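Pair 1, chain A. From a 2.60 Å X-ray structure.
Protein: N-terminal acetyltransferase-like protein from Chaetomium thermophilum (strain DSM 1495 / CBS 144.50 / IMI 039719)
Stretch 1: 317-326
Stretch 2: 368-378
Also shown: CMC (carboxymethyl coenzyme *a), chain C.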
# COMPACT_ATOMS: atom_id res chain seq x y z
N MET A 317 -9.37 -9.27 -30.94
CA MET A 317 -10.09 -8.84 -29.75
C MET A 317 -11.57 -8.61 -30.08
O MET A 317 -12.45 -9.04 -29.33
CB MET A 317 -9.46 -7.58 -29.15
CG MET A 317 -7.99 -7.74 -28.77
SD MET A 317 -7.65 -8.90 -27.41
CE MET A 317 -7.63 -7.78 -26.01
N PHE A 318 -11.84 -7.94 -31.19
CA PHE A 318 -13.22 -7.68 -31.57
C PHE A 318 -13.97 -8.98 -31.83
O PHE A 318 -15.11 -9.13 -31.40
CB PHE A 318 -13.29 -6.77 -32.78
CG PHE A 318 -12.88 -5.37 -32.47
CD1 PHE A 318 -12.85 -4.92 -31.16
CD2 PHE A 318 -12.49 -4.49 -33.48
CE1 PHE A 318 -12.48 -3.62 -30.85
CE2 PHE A 318 -12.11 -3.20 -33.19
CZ PHE A 318 -12.10 -2.76 -31.88
N ASP A 319 -13.33 -9.92 -32.50
CA ASP A 319 -13.98 -11.19 -32.79
C ASP A 319 -14.34 -11.93 -31.52
O ASP A 319 -15.36 -12.63 -31.45
CB ASP A 319 -13.09 -12.05 -33.67
CG ASP A 319 -13.14 -11.63 -35.12
OD1 ASP A 319 -13.97 -10.75 -35.46
OD2 ASP A 319 -12.36 -12.18 -35.92
N LYS A 320 -13.50 -11.76 -30.51
CA LYS A 320 -13.67 -12.38 -29.21
C LYS A 320 -14.70 -11.58 -28.41
O LYS A 320 -15.20 -12.02 -27.38
CB LYS A 320 -12.32 -12.47 -28.50
CG LYS A 320 -12.24 -13.49 -27.36
CD LYS A 320 -10.90 -13.39 -26.62
CE LYS A 320 -11.04 -13.76 -25.13
NZ LYS A 320 -11.36 -15.21 -24.87
N GLY A 321 -15.03 -10.39 -28.90
CA GLY A 321 -16.04 -9.56 -28.28
C GLY A 321 -15.55 -8.80 -27.05
O GLY A 321 -16.36 -8.24 -26.30
N VAL A 322 -14.24 -8.77 -26.84
CA VAL A 322 -13.69 -8.16 -25.63
C VAL A 322 -14.01 -6.67 -25.49
O VAL A 322 -13.63 -5.87 -26.35
CB VAL A 322 -12.16 -8.34 -25.56
CG1 VAL A 322 -11.61 -7.65 -24.34
CG2 VAL A 322 -11.79 -9.82 -25.59
N PRO A 323 -14.70 -6.29 -24.40
CA PRO A 323 -15.02 -4.89 -24.10
C PRO A 323 -13.85 -4.08 -23.50
O PRO A 323 -13.97 -2.85 -23.47
CB PRO A 323 -16.16 -5.02 -23.09
CG PRO A 323 -15.85 -6.29 -22.36
CD PRO A 323 -15.26 -7.22 -23.40
N SER A 324 -12.77 -4.73 -23.06
CA SER A 324 -11.63 -4.02 -22.48
C SER A 324 -10.53 -3.70 -23.49
O SER A 324 -9.40 -3.37 -23.12
CB SER A 324 -11.03 -4.84 -21.34
OG SER A 324 -12.04 -5.28 -20.46
N THR A 325 -10.84 -3.82 -24.77
CA THR A 325 -9.84 -3.62 -25.80
C THR A 325 -9.27 -2.20 -25.76
O THR A 325 -8.06 -1.99 -25.75
CB THR A 325 -10.42 -3.93 -27.19
OG1 THR A 325 -10.81 -5.31 -27.24
CG2 THR A 325 -9.41 -3.63 -28.28
N PHE A 326 -10.15 -1.20 -25.73
CA PHE A 326 -9.67 0.17 -25.67
C PHE A 326 -8.74 0.41 -24.46
O PHE A 326 -7.67 1.00 -24.61
CB PHE A 326 -10.83 1.15 -25.61
CG PHE A 326 -10.40 2.58 -25.62
CD1 PHE A 326 -10.13 3.23 -26.82
CD2 PHE A 326 -10.22 3.28 -24.44
CE1 PHE A 326 -9.71 4.55 -26.84
CE2 PHE A 326 -9.80 4.60 -24.45
CZ PHE A 326 -9.55 5.23 -25.66
N SER A 368 -23.30 -11.30 -32.57
CA SER A 368 -22.96 -10.00 -33.13
C SER A 368 -21.98 -9.28 -32.19
O SER A 368 -21.90 -8.05 -32.21
CB SER A 368 -24.22 -9.17 -33.33
OG SER A 368 -24.98 -9.16 -32.14
N LYS A 369 -21.25 -10.04 -31.39
CA LYS A 369 -20.40 -9.42 -30.37
C LYS A 369 -19.27 -8.60 -30.97
O LYS A 369 -18.94 -7.55 -30.43
CB LYS A 369 -19.83 -10.46 -29.40
CG LYS A 369 -19.03 -11.59 -30.03
CD LYS A 369 -18.33 -12.42 -28.97
CE LYS A 369 -18.10 -13.85 -29.42
NZ LYS A 369 -19.38 -14.64 -29.46
N GLY A 370 -18.69 -9.06 -32.08
CA GLY A 370 -17.70 -8.31 -32.81
C GLY A 370 -18.14 -6.89 -33.14
O GLY A 370 -17.40 -5.94 -32.90
N LYS A 371 -19.36 -6.75 -33.65
CA LYS A 371 -19.88 -5.44 -34.04
C LYS A 371 -20.10 -4.53 -32.84
O LYS A 371 -19.82 -3.34 -32.89
CB LYS A 371 -21.19 -5.57 -34.82
CG LYS A 371 -21.84 -4.24 -35.11
CD LYS A 371 -22.88 -4.34 -36.22
CE LYS A 371 -23.37 -2.96 -36.66
NZ LYS A 371 -24.30 -3.01 -37.82
N GLY A 372 -20.64 -5.11 -31.77
CA GLY A 372 -20.76 -4.39 -30.51
C GLY A 372 -19.41 -3.92 -30.02
O GLY A 372 -19.24 -2.77 -29.61
N ALA A 373 -18.41 -4.80 -30.10
CA ALA A 373 -17.09 -4.51 -29.55
C ALA A 373 -16.39 -3.37 -30.30
O ALA A 373 -15.73 -2.54 -29.69
CB ALA A 373 -16.22 -5.80 -29.56
N ALA A 374 -16.55 -3.31 -31.62
CA ALA A 374 -15.99 -2.21 -32.40
C ALA A 374 -16.74 -0.91 -32.15
O ALA A 374 -16.14 0.15 -32.04
CB ALA A 374 -15.99 -2.54 -33.89
N LEU A 375 -18.07 -0.98 -32.08
CA LEU A 375 -18.85 0.24 -31.85
C LEU A 375 -18.51 0.77 -30.46
O LEU A 375 -18.37 1.98 -30.25
CB LEU A 375 -20.36 -0.03 -31.99
CG LEU A 375 -20.91 -0.31 -33.39
CD1 LEU A 375 -22.37 -0.73 -33.30
CD2 LEU A 375 -20.78 0.90 -34.32
N TYR A 376 -18.35 -0.14 -29.51
CA TYR A 376 -17.98 0.22 -28.14
C TYR A 376 -16.58 0.81 -28.06
O TYR A 376 -16.32 1.70 -27.24
CB TYR A 376 -18.07 -0.99 -27.22
CG TYR A 376 -17.80 -0.66 -25.77
CD1 TYR A 376 -18.61 0.24 -25.09
CD2 TYR A 376 -16.76 -1.26 -25.09
CE1 TYR A 376 -18.37 0.53 -23.76
CE2 TYR A 376 -16.52 -0.96 -23.76
CZ TYR A 376 -17.33 -0.07 -23.10
OH TYR A 376 -17.09 0.23 -21.79
N TYR A 377 -15.67 0.31 -28.90
CA TYR A 377 -14.31 0.85 -28.94
C TYR A 377 -14.36 2.29 -29.43
O TYR A 377 -13.69 3.18 -28.90
CB TYR A 377 -13.38 0.03 -29.84
CG TYR A 377 -11.96 0.55 -29.86
CD1 TYR A 377 -11.59 1.64 -30.67
CD2 TYR A 377 -10.97 -0.04 -29.08
CE1 TYR A 377 -10.29 2.11 -30.68
CE2 TYR A 377 -9.68 0.43 -29.10
CZ TYR A 377 -9.34 1.50 -29.89
OH TYR A 377 -8.03 1.95 -29.89
N LEU A 378 -15.17 2.50 -30.46
CA LEU A 378 -15.27 3.82 -31.04
C LEU A 378 -15.93 4.78 -30.05
O LEU A 378 -15.59 5.96 -30.01
CB LEU A 378 -16.03 3.77 -32.35
CG LEU A 378 -15.21 3.21 -33.51
CD1 LEU A 378 -16.10 2.73 -34.64
CD2 LEU A 378 -14.22 4.27 -33.99
N1A CMC C . -18.43 -14.87 -18.90
C2A CMC C . -18.10 -16.19 -19.08
N3A CMC C . -16.81 -16.61 -18.95
C4A CMC C . -15.82 -15.71 -18.66
C5A CMC C . -16.16 -14.36 -18.47
C6A CMC C . -17.49 -13.95 -18.60
N6A CMC C . -17.82 -12.61 -18.42
N7A CMC C . -14.89 -13.66 -18.16
C8A CMC C . -13.92 -14.62 -18.18
N9A CMC C . -14.51 -15.77 -18.48
C1B CMC C . -13.77 -16.99 -18.56
C2B CMC C . -13.37 -17.31 -19.94
O2B CMC C . -13.72 -18.67 -20.21
C3B CMC C . -11.92 -17.22 -19.96
O3B CMC C . -11.39 -18.34 -20.69
P3B CMC C . -11.20 -18.19 -22.25
O7A CMC C . -10.80 -19.48 -22.84
O8A CMC C . -10.18 -17.03 -22.60
O9A CMC C . -12.49 -17.96 -22.89
C4B CMC C . -11.49 -17.39 -18.56
O4B CMC C . -12.55 -16.84 -17.79
C5B CMC C . -10.26 -16.57 -18.36
O5B CMC C . -10.64 -15.25 -18.76
P1A CMC C . -9.87 -14.09 -17.96
O1A CMC C . -9.69 -12.87 -18.83
O2A CMC C . -8.49 -14.59 -17.55
O3A CMC C . -10.70 -13.67 -16.63
P2A CMC C . -10.79 -12.22 -16.01
O4A CMC C . -11.80 -11.43 -16.80
O5A CMC C . -9.47 -11.55 -16.09
O6A CMC C . -11.23 -12.33 -14.51
CBP CMC C . -12.81 -12.80 -12.75
CCP CMC C . -12.20 -13.27 -14.12
CDP CMC C . -11.61 -12.75 -11.75
CEP CMC C . -13.88 -13.82 -12.23
CAP CMC C . -13.46 -11.41 -12.97
OAP CMC C . -14.57 -11.51 -13.78
C9P CMC C . -13.87 -10.66 -11.70
O9P CMC C . -13.05 -9.95 -11.10
N8P CMC C . -15.23 -10.75 -11.20
C7P CMC C . -15.65 -10.03 -10.01
C6P CMC C . -14.89 -10.44 -8.72
C5P CMC C . -15.01 -11.94 -8.59
O5P CMC C . -16.09 -12.48 -8.71
N4P CMC C . -13.83 -12.72 -8.35
C3P CMC C . -13.93 -14.16 -8.27
C2P CMC C . -13.93 -14.63 -6.82
S1P CMC C . -14.06 -16.44 -6.81
C1 CMC C . -12.71 -17.11 -5.83
C2 CMC C . -12.43 -16.13 -4.71
O21 CMC C . -11.55 -15.29 -4.81
O HOH W 1 -13.98 -3.54 -27.75

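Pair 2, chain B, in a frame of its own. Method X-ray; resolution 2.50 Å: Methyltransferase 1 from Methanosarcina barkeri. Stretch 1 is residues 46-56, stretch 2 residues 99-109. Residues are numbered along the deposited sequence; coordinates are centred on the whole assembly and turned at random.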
# COMPACT_ATOMS: atom_id res chain seq x y z
N ALA B 46 -15.35 -45.87 -3.94
CA ALA B 46 -14.25 -45.96 -3.00
C ALA B 46 -13.22 -44.84 -3.22
O ALA B 46 -12.75 -44.24 -2.26
CB ALA B 46 -13.59 -47.32 -3.09
N ILE B 47 -12.87 -44.57 -4.48
CA ILE B 47 -11.89 -43.53 -4.78
C ILE B 47 -12.39 -42.14 -4.38
O ILE B 47 -11.68 -41.41 -3.68
CB ILE B 47 -11.39 -43.58 -6.26
CG1 ILE B 47 -9.95 -44.12 -6.32
CG2 ILE B 47 -11.34 -42.20 -6.89
CD1 ILE B 47 -9.74 -45.44 -5.64
N PHE B 48 -13.60 -41.79 -4.80
CA PHE B 48 -14.22 -40.53 -4.42
C PHE B 48 -14.22 -40.35 -2.91
O PHE B 48 -13.77 -39.32 -2.40
CB PHE B 48 -15.64 -40.43 -4.99
CG PHE B 48 -16.44 -39.28 -4.44
CD1 PHE B 48 -16.20 -37.98 -4.85
CD2 PHE B 48 -17.46 -39.51 -3.51
CE1 PHE B 48 -16.95 -36.93 -4.36
CE2 PHE B 48 -18.21 -38.46 -3.00
CZ PHE B 48 -17.95 -37.17 -3.43
N GLU B 49 -14.69 -41.37 -2.19
CA GLU B 49 -14.78 -41.33 -0.73
C GLU B 49 -13.40 -41.33 -0.08
O GLU B 49 -13.29 -41.15 1.13
CB GLU B 49 -15.64 -42.47 -0.20
CG GLU B 49 -17.10 -42.41 -0.65
CD GLU B 49 -17.99 -43.45 0.02
OE1 GLU B 49 -17.47 -44.30 0.76
OE2 GLU B 49 -19.22 -43.41 -0.18
N GLY B 50 -12.36 -41.54 -0.89
CA GLY B 50 -10.97 -41.57 -0.43
C GLY B 50 -10.74 -42.64 0.62
O GLY B 50 -10.07 -42.41 1.62
N GLU B 51 -11.30 -43.82 0.37
CA GLU B 51 -11.40 -44.88 1.36
C GLU B 51 -10.63 -46.12 0.88
O GLU B 51 -11.19 -47.00 0.22
CB GLU B 51 -12.88 -45.19 1.61
CG GLU B 51 -13.17 -46.08 2.81
CD GLU B 51 -12.77 -45.43 4.13
OE1 GLU B 51 -11.90 -46.00 4.83
OE2 GLU B 51 -13.33 -44.36 4.46
N GLU B 52 -9.34 -46.19 1.23
CA GLU B 52 -8.43 -47.21 0.67
C GLU B 52 -8.77 -48.67 1.02
O GLU B 52 -8.61 -49.56 0.18
CB GLU B 52 -6.95 -46.89 0.98
CG GLU B 52 -6.60 -46.75 2.46
CD GLU B 52 -6.94 -45.38 3.02
OE1 GLU B 52 -6.86 -44.37 2.28
OE2 GLU B 52 -7.28 -45.33 4.22
N ASP B 53 -9.25 -48.89 2.24
CA ASP B 53 -9.71 -50.22 2.68
C ASP B 53 -10.74 -50.82 1.74
O ASP B 53 -10.76 -52.04 1.53
CB ASP B 53 -10.28 -50.15 4.10
CG ASP B 53 -9.21 -50.22 5.17
OD1 ASP B 53 -8.02 -50.36 4.83
OD2 ASP B 53 -9.57 -50.12 6.36
N ASP B 54 -11.59 -49.97 1.18
CA ASP B 54 -12.64 -50.41 0.27
C ASP B 54 -12.16 -50.40 -1.17
O ASP B 54 -12.81 -50.98 -2.04
CB ASP B 54 -13.89 -49.54 0.44
CG ASP B 54 -14.35 -49.43 1.89
OD1 ASP B 54 -13.65 -49.95 2.79
OD2 ASP B 54 -15.42 -48.82 2.12
N VAL B 55 -11.03 -49.76 -1.43
CA VAL B 55 -10.46 -49.76 -2.78
C VAL B 55 -9.83 -51.11 -3.12
O VAL B 55 -10.07 -51.65 -4.19
CB VAL B 55 -9.40 -48.65 -2.99
CG1 VAL B 55 -8.87 -48.68 -4.42
CG2 VAL B 55 -9.99 -47.29 -2.67
N VAL B 56 -9.03 -51.63 -2.18
CA VAL B 56 -8.43 -52.96 -2.29
C VAL B 56 -9.52 -54.05 -2.38
O VAL B 56 -9.53 -54.85 -3.33
CB VAL B 56 -7.44 -53.22 -1.11
CG1 VAL B 56 -6.96 -54.67 -1.08
CG2 VAL B 56 -6.25 -52.27 -1.18
N MET B 99 -6.97 -34.84 -2.47
CA MET B 99 -5.78 -35.45 -1.88
C MET B 99 -6.03 -36.86 -1.30
O MET B 99 -5.24 -37.77 -1.54
CB MET B 99 -5.18 -34.56 -0.79
CG MET B 99 -4.59 -33.26 -1.27
SD MET B 99 -3.41 -33.50 -2.58
CE MET B 99 -1.85 -33.51 -1.70
N MET B 100 -7.11 -37.01 -0.55
CA MET B 100 -7.48 -38.27 0.06
C MET B 100 -7.80 -39.31 -1.00
O MET B 100 -7.46 -40.49 -0.84
CB MET B 100 -8.70 -38.08 0.95
CG MET B 100 -8.39 -37.68 2.36
SD MET B 100 -9.87 -37.02 3.15
CE MET B 100 -11.01 -38.42 3.09
N SER B 101 -8.43 -38.87 -2.08
CA SER B 101 -8.73 -39.71 -3.22
C SER B 101 -7.45 -40.15 -3.94
O SER B 101 -7.37 -41.29 -4.42
CB SER B 101 -9.68 -38.98 -4.18
OG SER B 101 -10.98 -38.87 -3.63
N ALA B 102 -6.47 -39.25 -4.02
CA ALA B 102 -5.20 -39.55 -4.66
C ALA B 102 -4.38 -40.53 -3.83
O ALA B 102 -3.70 -41.39 -4.37
CB ALA B 102 -4.41 -38.27 -4.92
N ASP B 103 -4.46 -40.38 -2.50
CA ASP B 103 -3.90 -41.36 -1.55
C ASP B 103 -4.54 -42.72 -1.78
O ASP B 103 -3.84 -43.73 -1.90
CB ASP B 103 -4.18 -40.93 -0.11
CG ASP B 103 -3.26 -39.84 0.36
OD1 ASP B 103 -2.32 -39.47 -0.38
OD2 ASP B 103 -3.48 -39.35 1.49
N ALA B 104 -5.87 -42.74 -1.83
CA ALA B 104 -6.62 -43.97 -2.04
C ALA B 104 -6.30 -44.61 -3.39
O ALA B 104 -6.17 -45.83 -3.48
CB ALA B 104 -8.10 -43.71 -1.90
N MET B 105 -6.16 -43.79 -4.42
CA MET B 105 -5.89 -44.28 -5.77
C MET B 105 -4.46 -44.77 -5.95
O MET B 105 -4.24 -45.81 -6.56
CB MET B 105 -6.18 -43.20 -6.80
CG MET B 105 -5.86 -43.60 -8.23
SD MET B 105 -5.13 -42.23 -9.15
CE MET B 105 -3.63 -41.93 -8.21
N LEU B 106 -3.49 -44.03 -5.42
CA LEU B 106 -2.09 -44.44 -5.44
C LEU B 106 -1.87 -45.78 -4.73
O LEU B 106 -1.01 -46.57 -5.14
CB LEU B 106 -1.19 -43.37 -4.82
CG LEU B 106 -0.72 -42.21 -5.69
CD1 LEU B 106 -0.41 -40.99 -4.82
CD2 LEU B 106 0.50 -42.61 -6.52
N GLU B 107 -2.64 -46.02 -3.67
CA GLU B 107 -2.55 -47.26 -2.91
C GLU B 107 -3.26 -48.39 -3.65
O GLU B 107 -3.13 -49.57 -3.29
CB GLU B 107 -3.13 -47.08 -1.51
CG GLU B 107 -2.33 -47.80 -0.44
CD GLU B 107 -3.10 -47.96 0.85
OE1 GLU B 107 -2.58 -47.52 1.91
OE2 GLU B 107 -4.22 -48.51 0.81
N GLY B 108 -4.02 -48.01 -4.67
CA GLY B 108 -4.65 -48.94 -5.59
C GLY B 108 -3.70 -49.29 -6.70
O GLY B 108 -3.57 -50.46 -7.07
N ILE B 109 -3.03 -48.27 -7.25
CA ILE B 109 -2.04 -48.48 -8.31
C ILE B 109 -0.94 -49.47 -7.90
O ILE B 109 -0.60 -50.37 -8.67
CB ILE B 109 -1.45 -47.13 -8.86
CG1 ILE B 109 -2.43 -46.49 -9.86
CG2 ILE B 109 -0.07 -47.34 -9.52
CD1 ILE B 109 -1.93 -45.21 -10.54

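Pair 1 and pair 2 share one backbone arrangement: a helix ends in a Schellman turn at a glycine, the chain passes into a second helical segment, and both the turn and what follows lie against a single helix from farther along the chain. The N, CA and C atoms of 14 central residues superpose with an RMSD of 0.6 Å. The buried surface is similar, 591 Å² in pair 1 and 496 Å² in pair 2.

The fixed point is the glycine, Gly A321 matching Gly B50. Each has positive phi, and two backbone bonds close the turn: Gly A321 N to Phe A318 O (2.8 Å) and Val A322 N to Met A317 O (3.1 Å), and in pair 2 Gly B50 N to Ile B47 O (2.9 Å) and Glu B51 N to Ala B46 O (3.0 Å). A CB here would point toward the partner helix and clash, 2.5 Å from Lys A369 CD in pair 1 and 2.9 Å from Met B100 CB in pair 2. These two residues are themselves matched, so a long side chain flanks the bare glycine in both cases.

One turn on, Ala A373 and Ala B104 coincide almost exactly. Both point toward the other stretch, and their methyl groups pack on the glycine carbonyl carbon, with Ala A373 CB 4.0 Å from Gly A321 C and Ala B104 CB 3.8 Å from Gly B50 C.

Three residues earlier in the helix, Gly A370, matched by Ser B101, meets the carbonyl three residues before the turn glycine. In pair 1 the approach is made by backbone alone, a CA-H...O contact of 3.1 Å from Gly A370 CA to Phe A318 O. In pair 2 Ser B101 CA is 3.4 Å from Ile B47 O, and the hydroxyl adds a polar contact, Ser B101 OG lying 2.6 Å from the same Ile B47 O.

Different side chains occupy the position of Phe A318 and Ile B47; both start sideways and come nearer at their ends. The phenyl ring sits as a knob among Gly A370, Ala A373, Ala A374 and Tyr A377; Ala A374 CA lies over its face, 4.0 Å from the centroid. The smaller Ile B47 packs its CG1 3.9 Å from Met B105 CB, the longer side chain at the position of Ala A374.

Toward the far end, Tyr A377 presents its face to the edges of Phe A318 and Phe A326, the latter with centroids 5.2 Å apart. Its match is Gly B108, which has no side chain. Thr A325 CG2 lies 4.0 Å from Tyr A377 CD2, whereas the matched Val B55 packs its CG2 4.1 Å from Ala B104 CB, and its CG1 comes only within 4.4 Å of Gly B108 CA. At the neighbouring position Tyr A376 CE2 approaches Pro A323 O at 3.2 Å, whereas the matched acids meet through Glu B107 OE2 and Glu B52 CB, also 3.2 Å apart. Around a shared glycine and alanine, pair 1 packs mainly aromatic rings, and pair 2 packs Ile B47, Val B55 and Met B105.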